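Local coordinates for protein vanadium-dependent haloperoxidase (Zobellia galactanivorans, PDB 4CIT) that probably uses a bound vanadate to oxidise iodide with hydrogen peroxide, as a bacterial member of the vanadium haloperoxidase family, at residues 33-37 against 107-113; 206-211 against 324-328; 385-391 against 402-407. One frame throughout, in Å; residues are numbered along the deposited sequence. Where two conformers were deposited one is given.

Contact 1 (33-37 against 107-113); sequences PINIT and NYELAAV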
loop_
_atom_site.group_PDB
_atom_site.type_symbol
_atom_site.label_atom_id
_atom_site.label_comp_id
_atom_site.label_asym_id
_atom_site.label_seq_id
_atom_site.Cartn_x
_atom_site.Cartn_y
_atom_site.Cartn_z
ATOM N N PRO A 33 -22.869 14.067 23.419
ATOM C CA PRO A 33 -22.302 12.892 22.738
ATOM C C PRO A 33 -21.208 13.335 21.781
ATOM O O PRO A 33 -21.176 14.501 21.318
ATOM C CB PRO A 33 -23.477 12.349 21.939
ATOM C CG PRO A 33 -24.383 13.528 21.685
ATOM C CD PRO A 33 -24.199 14.441 22.884
ATOM N N ILE A 34 -20.264 12.436 21.517
ATOM C CA ILE A 34 -19.186 12.752 20.566
ATOM C C ILE A 34 -19.462 11.906 19.355
ATOM O O ILE A 34 -19.564 10.661 19.469
ATOM C CB ILE A 34 -17.801 12.488 21.126
ATOM C CG1 ILE A 34 -17.517 13.428 22.295
ATOM C CG2 ILE A 34 -16.722 12.589 20.019
ATOM C CD1 ILE A 34 -16.294 13.121 23.115
ATOM N N ASN A 35 -19.654 12.564 18.206
ATOM C CA ASN A 35 -19.997 11.868 16.954
ATOM C C ASN A 35 -18.718 11.666 16.179
ATOM O O ASN A 35 -18.111 12.640 15.720
ATOM C CB ASN A 35 -20.995 12.650 16.048
ATOM C CG ASN A 35 -21.405 11.868 14.759
ATOM O OD1 ASN A 35 -21.574 10.625 14.746
ATOM N ND2 ASN A 35 -21.494 12.608 13.636
ATOM N N ILE A 36 -18.312 10.416 16.051
ATOM C CA ILE A 36 -17.103 10.070 15.357
ATOM C C ILE A 36 -17.585 9.577 14.005
ATOM O O ILE A 36 -18.497 8.791 13.907
ATOM C CB ILE A 36 -16.373 8.933 16.081
ATOM C CG1 ILE A 36 -15.942 9.353 17.451
ATOM C CG2 ILE A 36 -15.139 8.508 15.256
ATOM C CD1 ILE A 36 -15.015 10.535 17.498
ATOM N N THR A 37 -16.976 10.045 12.933
ATOM C CA THR A 37 -17.396 9.585 11.610
ATOM C C THR A 37 -16.181 8.972 10.852
ATOM O O THR A 37 -15.028 9.107 11.261
ATOM C CB THR A 37 -17.909 10.732 10.749
ATOM O OG1 THR A 37 -16.860 11.694 10.672
ATOM C CG2 THR A 37 -19.268 11.281 11.337
ATOM N N ASN A 107 -16.786 5.433 24.061
ATOM C CA ASN A 107 -17.264 5.612 22.676
ATOM C C ASN A 107 -16.170 4.830 21.871
ATOM O O ASN A 107 -14.992 5.247 21.825
ATOM C CB ASN A 107 -17.264 7.071 22.291
ATOM C CG ASN A 107 -17.575 7.295 20.808
ATOM O OD1 ASN A 107 -17.189 6.504 19.908
ATOM N ND2 ASN A 107 -18.357 8.363 20.545
ATOM N N TYR A 108 -16.555 3.653 21.375
ATOM C CA TYR A 108 -15.560 2.754 20.781
ATOM C C TYR A 108 -14.979 3.312 19.483
ATOM O O TYR A 108 -13.814 3.029 19.164
ATOM C CB TYR A 108 -16.139 1.324 20.586
ATOM C CG TYR A 108 -16.718 0.775 21.886
ATOM C CD1 TYR A 108 -15.937 0.606 22.988
ATOM C CD2 TYR A 108 -18.045 0.520 21.996
ATOM C CE1 TYR A 108 -16.471 0.112 24.154
ATOM C CE2 TYR A 108 -18.586 0.070 23.150
ATOM C CZ TYR A 108 -17.775 -0.156 24.220
ATOM O OH TYR A 108 -18.349 -0.569 25.418
ATOM N N GLU A 109 -15.759 4.018 18.706
ATOM C CA GLU A 109 -15.192 4.664 17.495
ATOM C C GLU A 109 -14.130 5.687 17.850
ATOM O O GLU A 109 -13.088 5.850 17.180
ATOM C CB GLU A 109 -16.297 5.317 16.671
ATOM C CG GLU A 109 -17.225 4.255 16.184
ATOM C CD GLU A 109 -18.442 4.819 15.455
ATOM O OE1 GLU A 109 -18.600 6.067 15.342
ATOM O OE2 GLU A 109 -19.276 4.009 15.017
ATOM N N LEU A 110 -14.404 6.458 18.909
ATOM C CA LEU A 110 -13.425 7.410 19.424
ATOM C C LEU A 110 -12.133 6.633 19.821
ATOM O O LEU A 110 -11.042 6.995 19.472
ATOM C CB LEU A 110 -14.057 8.182 20.598
ATOM C CG LEU A 110 -13.197 9.235 21.286
ATOM C CD1 LEU A 110 -12.806 10.283 20.290
ATOM C CD2 LEU A 110 -13.936 9.856 22.457
ATOM N N ALA A 111 -12.266 5.569 20.581
ATOM C CA ALA A 111 -11.110 4.763 20.972
ATOM C C ALA A 111 -10.343 4.254 19.787
ATOM O O ALA A 111 -9.118 4.329 19.773
ATOM C CB ALA A 111 -11.481 3.616 21.862
ATOM N N ALA A 112 -11.082 3.849 18.746
ATOM C CA ALA A 112 -10.462 3.316 17.496
ATOM C C ALA A 112 -9.635 4.407 16.821
ATOM O O ALA A 112 -8.530 4.098 16.350
ATOM C CB ALA A 112 -11.523 2.770 16.578
ATOM N N VAL A 113 -10.159 5.638 16.702
ATOM C CA VAL A 113 -9.399 6.768 16.118
ATOM C C VAL A 113 -8.155 7.092 16.949
ATOM O O VAL A 113 -7.083 7.320 16.412
ATOM C CB VAL A 113 -10.231 8.030 15.810
ATOM C CG1 VAL A 113 -9.316 9.065 15.191
ATOM C CG2 VAL A 113 -11.385 7.599 14.874
HETATM O O HOH W 1 -20.730 9.658 22.072
HETATM O O HOH W 2 -19.622 8.226 17.569
#
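Ile36 is the main bump here: 105 Å² of it is covered by Asn107 and the first turns of helix 108-123. Its CD1 meets Leu110 CD1 at 3.6 Å, its CG2 meets Val113 CG2 at 3.9 Å, and its CB lies 3.7 Å from Glu109 CB, so the side chain fills the hollow between Glu109, Leu110 and Val113. Ile34, on the same side of the extended segment, adds a looser contact, CD1 to Leu110 CD2 at 4.1 Å. Asn107 is the N-cap: Leu110 N donates to Asn107 OD1 at 3.0 Å, which turns ND2 toward the loop, 2.8 Å from Ile34 O. Two waters fill the gap beside it: one accepts from Ile34 N (2.9 Å) and weakly from Asn107 ND2 (3.1 Å); the other accepts from Ile36 N and Asn107 ND2 and donates to Glu109 OE1. Trp141 of helix 128-144 packs on both isoleucines and Leu110, and Phe307 of helix 307-335 covers Ile36 and Val113.

Contact 2 (206-211 against 324-328); sequences WNKIRP and AFISC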
loop_
_atom_site.group_PDB
_atom_site.type_symbol
_atom_site.label_atom_id
_atom_site.label_comp_id
_atom_site.label_asym_id
_atom_site.label_seq_id
_atom_site.Cartn_x
_atom_site.Cartn_y
_atom_site.Cartn_z
ATOM N N TRP A 206 13.312 -6.876 2.691
ATOM C CA TRP A 206 11.883 -6.765 3.034
ATOM C C TRP A 206 11.256 -8.133 3.127
ATOM O O TRP A 206 10.318 -8.297 3.922
ATOM C CB TRP A 206 11.141 -5.890 2.045
ATOM C CG TRP A 206 9.913 -5.299 2.572
ATOM C CD1 TRP A 206 8.626 -5.614 2.243
ATOM C CD2 TRP A 206 9.848 -4.381 3.659
ATOM N NE1 TRP A 206 7.734 -4.891 3.036
ATOM C CE2 TRP A 206 8.481 -4.165 3.949
ATOM C CE3 TRP A 206 10.839 -3.745 4.476
ATOM C CZ2 TRP A 206 8.082 -3.286 4.948
ATOM C CZ3 TRP A 206 10.430 -2.894 5.483
ATOM C CH2 TRP A 206 9.071 -2.715 5.746
ATOM N N ASN A 207 11.817 -9.171 2.443
ATOM C CA ASN A 207 11.343 -10.512 2.610
ATOM C C ASN A 207 11.556 -11.141 3.965
ATOM O O ASN A 207 11.098 -12.267 4.188
ATOM C CB ASN A 207 11.779 -11.398 1.453
ATOM C CG ASN A 207 13.204 -11.691 1.455
ATOM O OD1 ASN A 207 13.988 -11.068 2.214
ATOM N ND2 ASN A 207 13.619 -12.644 0.570
ATOM N N LYS A 208 12.255 -10.432 4.846
ATOM C CA LYS A 208 12.472 -10.929 6.218
ATOM C C LYS A 208 11.521 -10.318 7.237
ATOM O O LYS A 208 11.621 -10.649 8.420
ATOM C CB LYS A 208 13.897 -10.655 6.639
ATOM C CG LYS A 208 14.907 -11.288 5.748
ATOM C CD LYS A 208 14.904 -12.757 5.772
ATOM C CE LYS A 208 16.037 -13.319 4.871
ATOM N NZ LYS A 208 15.468 -14.332 3.908
ATOM N N ILE A 209 10.586 -9.496 6.786
ATOM C CA ILE A 209 9.537 -8.912 7.667
ATOM C C ILE A 209 8.484 -10.022 7.855
ATOM O O ILE A 209 8.148 -10.761 6.934
ATOM C CB ILE A 209 8.904 -7.690 6.961
ATOM C CG1 ILE A 209 9.982 -6.594 6.655
ATOM C CG2 ILE A 209 7.768 -7.177 7.861
ATOM C CD1 ILE A 209 10.621 -6.036 7.899
ATOM N N ARG A 210 7.930 -10.139 9.051
ATOM C CA ARG A 210 6.802 -11.021 9.290
ATOM C C ARG A 210 5.609 -10.699 8.449
ATOM O O ARG A 210 5.041 -9.610 8.575
ATOM C CB ARG A 210 6.412 -10.905 10.757
ATOM C CG ARG A 210 5.322 -11.926 11.212
ATOM C CD ARG A 210 4.829 -11.653 12.589
ATOM N NE ARG A 210 4.282 -10.291 12.714
ATOM C CZ ARG A 210 4.244 -9.574 13.817
ATOM N NH1 ARG A 210 4.684 -10.044 14.959
ATOM N NH2 ARG A 210 3.681 -8.418 13.792
ATOM N N PRO A 211 5.160 -11.622 7.587
ATOM C CA PRO A 211 3.919 -11.308 6.894
ATOM C C PRO A 211 2.682 -11.366 7.802
ATOM O O PRO A 211 2.698 -12.024 8.877
ATOM C CB PRO A 211 3.818 -12.411 5.842
ATOM C CG PRO A 211 4.994 -13.271 5.970
ATOM C CD PRO A 211 5.678 -12.948 7.274
ATOM N N ALA A 324 1.483 -8.111 -0.092
ATOM C CA ALA A 324 1.847 -7.985 -1.512
ATOM C C ALA A 324 3.275 -7.398 -1.693
ATOM O O ALA A 324 4.108 -7.887 -2.523
ATOM C CB ALA A 324 0.831 -7.183 -2.241
ATOM N N PHE A 325 3.638 -6.391 -0.893
ATOM C CA PHE A 325 4.984 -5.842 -0.932
ATOM C C PHE A 325 6.012 -6.891 -0.523
ATOM O O PHE A 325 7.109 -6.892 -1.059
ATOM C CB PHE A 325 5.079 -4.537 -0.159
ATOM C CG PHE A 325 4.722 -3.335 -0.949
ATOM C CD1 PHE A 325 5.616 -2.859 -1.885
ATOM C CD2 PHE A 325 3.532 -2.659 -0.718
ATOM C CE1 PHE A 325 5.284 -1.737 -2.616
ATOM C CE2 PHE A 325 3.255 -1.470 -1.385
ATOM C CZ PHE A 325 4.134 -1.044 -2.357
ATOM N N ILE A 326 5.750 -7.643 0.555
ATOM C CA ILE A 326 6.687 -8.677 0.963
ATOM C C ILE A 326 6.890 -9.721 -0.167
ATOM O O ILE A 326 8.019 -10.062 -0.506
ATOM C CB ILE A 326 6.188 -9.379 2.215
ATOM C CG1 ILE A 326 6.255 -8.333 3.341
ATOM C CG2 ILE A 326 7.046 -10.610 2.539
ATOM C CD1 ILE A 326 5.665 -8.790 4.669
ATOM N N SER A 327 5.764 -10.173 -0.754
ATOM C CA SER A 327 5.805 -11.136 -1.866
ATOM C C SER A 327 6.598 -10.564 -3.066
ATOM O O SER A 327 7.422 -11.270 -3.675
ATOM C CB SER A 327 4.373 -11.520 -2.236
ATOM O OG SER A 327 4.349 -12.465 -3.283
ATOM N N CYS A 328 6.352 -9.313 -3.414
ATOM C CA CYS A 328 6.989 -8.725 -4.570
ATOM C C CYS A 328 8.471 -8.474 -4.330
ATOM O O CYS A 328 9.321 -8.888 -5.155
ATOM C CB CYS A 328 6.286 -7.453 -4.915
ATOM S SG CYS A 328 7.075 -6.607 -6.331
#
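Ile326 gives up 120 Å² to this contact, and Trp206 follows with 54 Å². The isoleucine projects from helix 307-335 into the concave side of a turn whose 3-10 segment, 206-208, is marked by the bond from Ile209 N to Trp206 O at 3.1 Å. With chi1 m and chi2 t, Ile326 CD1 reaches the far limb of the turn, 3.8 Å from Pro211 CA and 4.1 Å from Ile209 CB. Ile326 CG1 lies 3.8 Å from Trp206 NE1, and the edge of the indole approaches Phe325 O, 3.9 Å from Trp206 CD1. The packing is thus apolar; Asn207 ND2 instead bonds Asp330 further along the same helix. The side chain of Phe325 lies about 7 Å from a bound vanadate, and the same helix carries Lys332 of the vanadate pocket. Beyond the turn, Trp206 rests on Pro60 and Val61 of helix 59-80, while Phe325 meets Val371 of helix 367-383.

Contact 3 (385-391 against 402-407); sequences DNFSFDD and RSFKSF
Ser403 OG donates to Asp390 OD1 at 2.5 Å, with chi1 m at both residues. Backbone bonds follow: Phe389 N to Phe404 O at 3.0 Å, Phe404 N to Phe389 O at 2.8 Å, Asp391 N to Arg402 O at 2.8 Å, and a weak Arg402 N to Asp391 O at 3.3 Å. Phe389-Phe404 and Asp391-Arg402 are therefore antiparallel hydrogen-bonded pairs (CA-CA 5.4 Å), flanking the non-hydrogen-bonded pair Asp390-Ser403 (4.3 Å). The axes of strands 389-391 and 402-404 approach to 4.7 Å, with N-to-C directions at 150°, forming a two-stranded beta hairpin in a largely helical chain. Phe389, Asp391, Arg402 and Phe404 project from one face, Asp390 and Ser403 from the other. Asn386 takes a left-handed conformation (phi/psi 58/36), and Ser406, the N-cap of helix 407-420, bonds Gln409 N through OG. One water accepts from Phe387 N (2.9 Å) and Phe407 N (3.0 Å). Phe387 and Phe407 complete an aromatic cluster with Phe389 and Phe404: Phe387 (chi1 t) and Phe407 (m) have rings inclined by 12°, centroids 5.1 Å apart but slid so that they barely overlap; Phe389 (p) receives a CH-pi contact from Phe404 CB, 4.1 Å from its ring centroid. Phe404 (m) and Phe407 both lie oblique to Phe389, centroids 5.5 Å away. Ile295 of helix 288-302 packs against Phe389 and Phe407.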
loop_
_atom_site.group_PDB
_atom_site.type_symbol
_atom_site.label_atom_id
_atom_site.label_comp_id
_atom_site.label_asym_id
_atom_site.label_seq_id
_atom_site.Cartn_x
_atom_site.Cartn_y
_atom_site.Cartn_z
ATOM N N ASP A 385 -17.651 -5.772 -8.259
ATOM C CA ASP A 385 -17.115 -5.580 -9.623
ATOM C C ASP A 385 -17.891 -4.552 -10.280
ATOM O O ASP A 385 -18.955 -4.182 -9.831
ATOM C CB ASP A 385 -17.092 -6.909 -10.435
ATOM C CG ASP A 385 -16.095 -6.871 -11.666
ATOM O OD1 ASP A 385 -15.224 -5.960 -11.787
ATOM O OD2 ASP A 385 -16.228 -7.806 -12.503
ATOM N N ASN A 386 -17.331 -4.002 -11.356
ATOM C CA ASN A 386 -17.992 -2.932 -12.069
ATOM C C ASN A 386 -18.294 -1.715 -11.197
ATOM O O ASN A 386 -19.310 -1.044 -11.338
ATOM C CB ASN A 386 -19.236 -3.448 -12.853
ATOM C CG ASN A 386 -18.855 -4.322 -14.016
ATOM O OD1 ASN A 386 -17.716 -4.290 -14.510
ATOM N ND2 ASN A 386 -19.791 -5.164 -14.448
ATOM N N PHE A 387 -17.362 -1.419 -10.254
ATOM C CA PHE A 387 -17.504 -0.294 -9.385
ATOM C C PHE A 387 -16.854 0.912 -10.071
ATOM O O PHE A 387 -15.608 1.026 -10.142
ATOM C CB PHE A 387 -16.814 -0.552 -8.017
ATOM C CG PHE A 387 -17.104 0.459 -6.991
ATOM C CD1 PHE A 387 -16.359 1.622 -6.926
ATOM C CD2 PHE A 387 -18.115 0.281 -6.069
ATOM C CE1 PHE A 387 -16.639 2.607 -5.997
ATOM C CE2 PHE A 387 -18.394 1.253 -5.117
ATOM C CZ PHE A 387 -17.652 2.416 -5.077
ATOM N N SER A 388 -17.678 1.798 -10.612
ATOM C CA SER A 388 -17.128 2.933 -11.330
ATOM C C SER A 388 -16.747 4.040 -10.319
ATOM O O SER A 388 -17.376 4.278 -9.288
ATOM C CB SER A 388 -18.069 3.418 -12.443
ATOM O OG SER A 388 -19.177 4.022 -11.818
ATOM N N PHE A 389 -15.669 4.735 -10.616
ATOM C CA PHE A 389 -15.204 5.794 -9.758
ATOM C C PHE A 389 -14.310 6.773 -10.462
ATOM O O PHE A 389 -13.691 6.469 -11.528
ATOM C CB PHE A 389 -14.489 5.228 -8.460
ATOM C CG PHE A 389 -13.210 4.507 -8.705
ATOM C CD1 PHE A 389 -13.236 3.189 -9.060
ATOM C CD2 PHE A 389 -11.959 5.163 -8.570
ATOM C CE1 PHE A 389 -12.037 2.493 -9.352
ATOM C CE2 PHE A 389 -10.792 4.480 -8.797
ATOM C CZ PHE A 389 -10.823 3.141 -9.173
ATOM N N ASP A 390 -14.327 8.003 -9.927
ATOM C CA ASP A 390 -13.379 9.068 -10.308
ATOM C C ASP A 390 -12.254 9.091 -9.335
ATOM O O ASP A 390 -12.471 9.312 -8.108
ATOM C CB ASP A 390 -14.107 10.396 -10.313
ATOM C CG ASP A 390 -15.179 10.467 -11.409
ATOM O OD1 ASP A 390 -15.073 9.806 -12.453
ATOM O OD2 ASP A 390 -16.204 11.159 -11.188
ATOM N N ASP A 391 -11.036 8.915 -9.838
ATOM C CA ASP A 391 -9.855 8.839 -8.981
ATOM C C ASP A 391 -9.220 10.216 -8.897
ATOM O O ASP A 391 -8.506 10.601 -9.865
ATOM C CB ASP A 391 -8.852 7.806 -9.519
ATOM C CG ASP A 391 -7.556 7.722 -8.719
ATOM O OD1 ASP A 391 -7.397 8.490 -7.707
ATOM O OD2 ASP A 391 -6.722 6.854 -9.059
ATOM N N ARG A 402 -8.644 10.915 -13.161
ATOM C CA ARG A 402 -8.938 9.877 -14.182
ATOM C C ARG A 402 -10.059 9.016 -13.681
ATOM O O ARG A 402 -10.168 8.814 -12.451
ATOM C CB ARG A 402 -7.696 9.016 -14.534
ATOM C CG ARG A 402 -6.495 9.747 -15.140
ATOM C CD ARG A 402 -5.369 8.837 -15.594
ATOM N NE ARG A 402 -5.725 7.833 -16.559
ATOM C CZ ARG A 402 -5.934 8.073 -17.875
ATOM N NH1 ARG A 402 -5.736 9.299 -18.400
ATOM N NH2 ARG A 402 -6.279 7.090 -18.692
ATOM N N SER A 403 -10.922 8.573 -14.602
ATOM C CA SER A 403 -12.155 7.832 -14.268
ATOM C C SER A 403 -11.960 6.376 -14.632
ATOM O O SER A 403 -11.271 6.090 -15.609
ATOM C CB SER A 403 -13.307 8.467 -15.030
ATOM O OG SER A 403 -13.498 9.789 -14.405
ATOM N N PHE A 404 -12.605 5.480 -13.889
ATOM C CA PHE A 404 -12.491 4.056 -14.099
ATOM C C PHE A 404 -13.806 3.358 -13.983
ATOM O O PHE A 404 -14.722 3.828 -13.280
ATOM C CB PHE A 404 -11.509 3.453 -13.025
ATOM C CG PHE A 404 -10.144 4.007 -13.172
ATOM C CD1 PHE A 404 -9.312 3.541 -14.153
ATOM C CD2 PHE A 404 -9.705 5.023 -12.383
ATOM C CE1 PHE A 404 -8.022 4.104 -14.326
ATOM C CE2 PHE A 404 -8.402 5.531 -12.518
ATOM C CZ PHE A 404 -7.561 5.058 -13.528
ATOM N N LYS A 405 -13.950 2.252 -14.715
ATOM C CA LYS A 405 -15.222 1.544 -14.687
ATOM C C LYS A 405 -15.236 0.475 -13.616
ATOM O O LYS A 405 -16.342 -0.118 -13.304
ATOM C CB LYS A 405 -15.519 0.891 -16.020
ATOM C CG LYS A 405 -15.481 1.889 -17.170
ATOM C CD LYS A 405 -16.243 1.362 -18.396
ATOM C CE LYS A 405 -16.190 2.375 -19.544
ATOM N NZ LYS A 405 -16.883 3.640 -19.143
ATOM N N SER A 406 -14.060 0.131 -13.104
ATOM C CA SER A 406 -13.911 -0.933 -12.083
ATOM C C SER A 406 -12.533 -0.848 -11.378
ATOM O O SER A 406 -11.591 -0.256 -11.970
ATOM C CB SER A 406 -14.068 -2.316 -12.763
ATOM O OG SER A 406 -12.949 -2.641 -13.577
ATOM N N PHE A 407 -12.395 -1.487 -10.216
ATOM C CA PHE A 407 -11.052 -1.592 -9.644
ATOM C C PHE A 407 -10.098 -2.350 -10.547
ATOM O O PHE A 407 -8.902 -1.967 -10.641
ATOM C CB PHE A 407 -11.077 -2.231 -8.282
ATOM C CG PHE A 407 -12.049 -1.572 -7.341
ATOM C CD1 PHE A 407 -11.891 -0.244 -6.947
ATOM C CD2 PHE A 407 -13.135 -2.288 -6.863
ATOM C CE1 PHE A 407 -12.780 0.329 -6.056
ATOM C CE2 PHE A 407 -14.034 -1.705 -5.992
ATOM C CZ PHE A 407 -13.832 -0.388 -5.593
HETATM O O HOH W 3 -18.715 0.181 -14.251
HETATM O O HOH W 4 -14.966 -2.922 -9.466
#

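How the contacts relate
From the N terminus, contact 1 comes first: it brings the segment leading into helix 38-55 back to the start of helix 108-123, closing a loop with 69 intervening residues. Contact 2 opens only later and spans 112 residues, setting the loop after helix 172-175 against helix 307-335. Contact 3 is local, a hairpin with ten residues between its segments, joining the end of helix 367-383 to the start of helix 407-420. The three follow in series, neither nested nor crossed. Their centres are 28 to 33 Å apart without touching, and contacts 2 and 3 lie on opposite sides of the chain's centre. Helix 307-335 relates the first two, its Phe307 reaching contact 1.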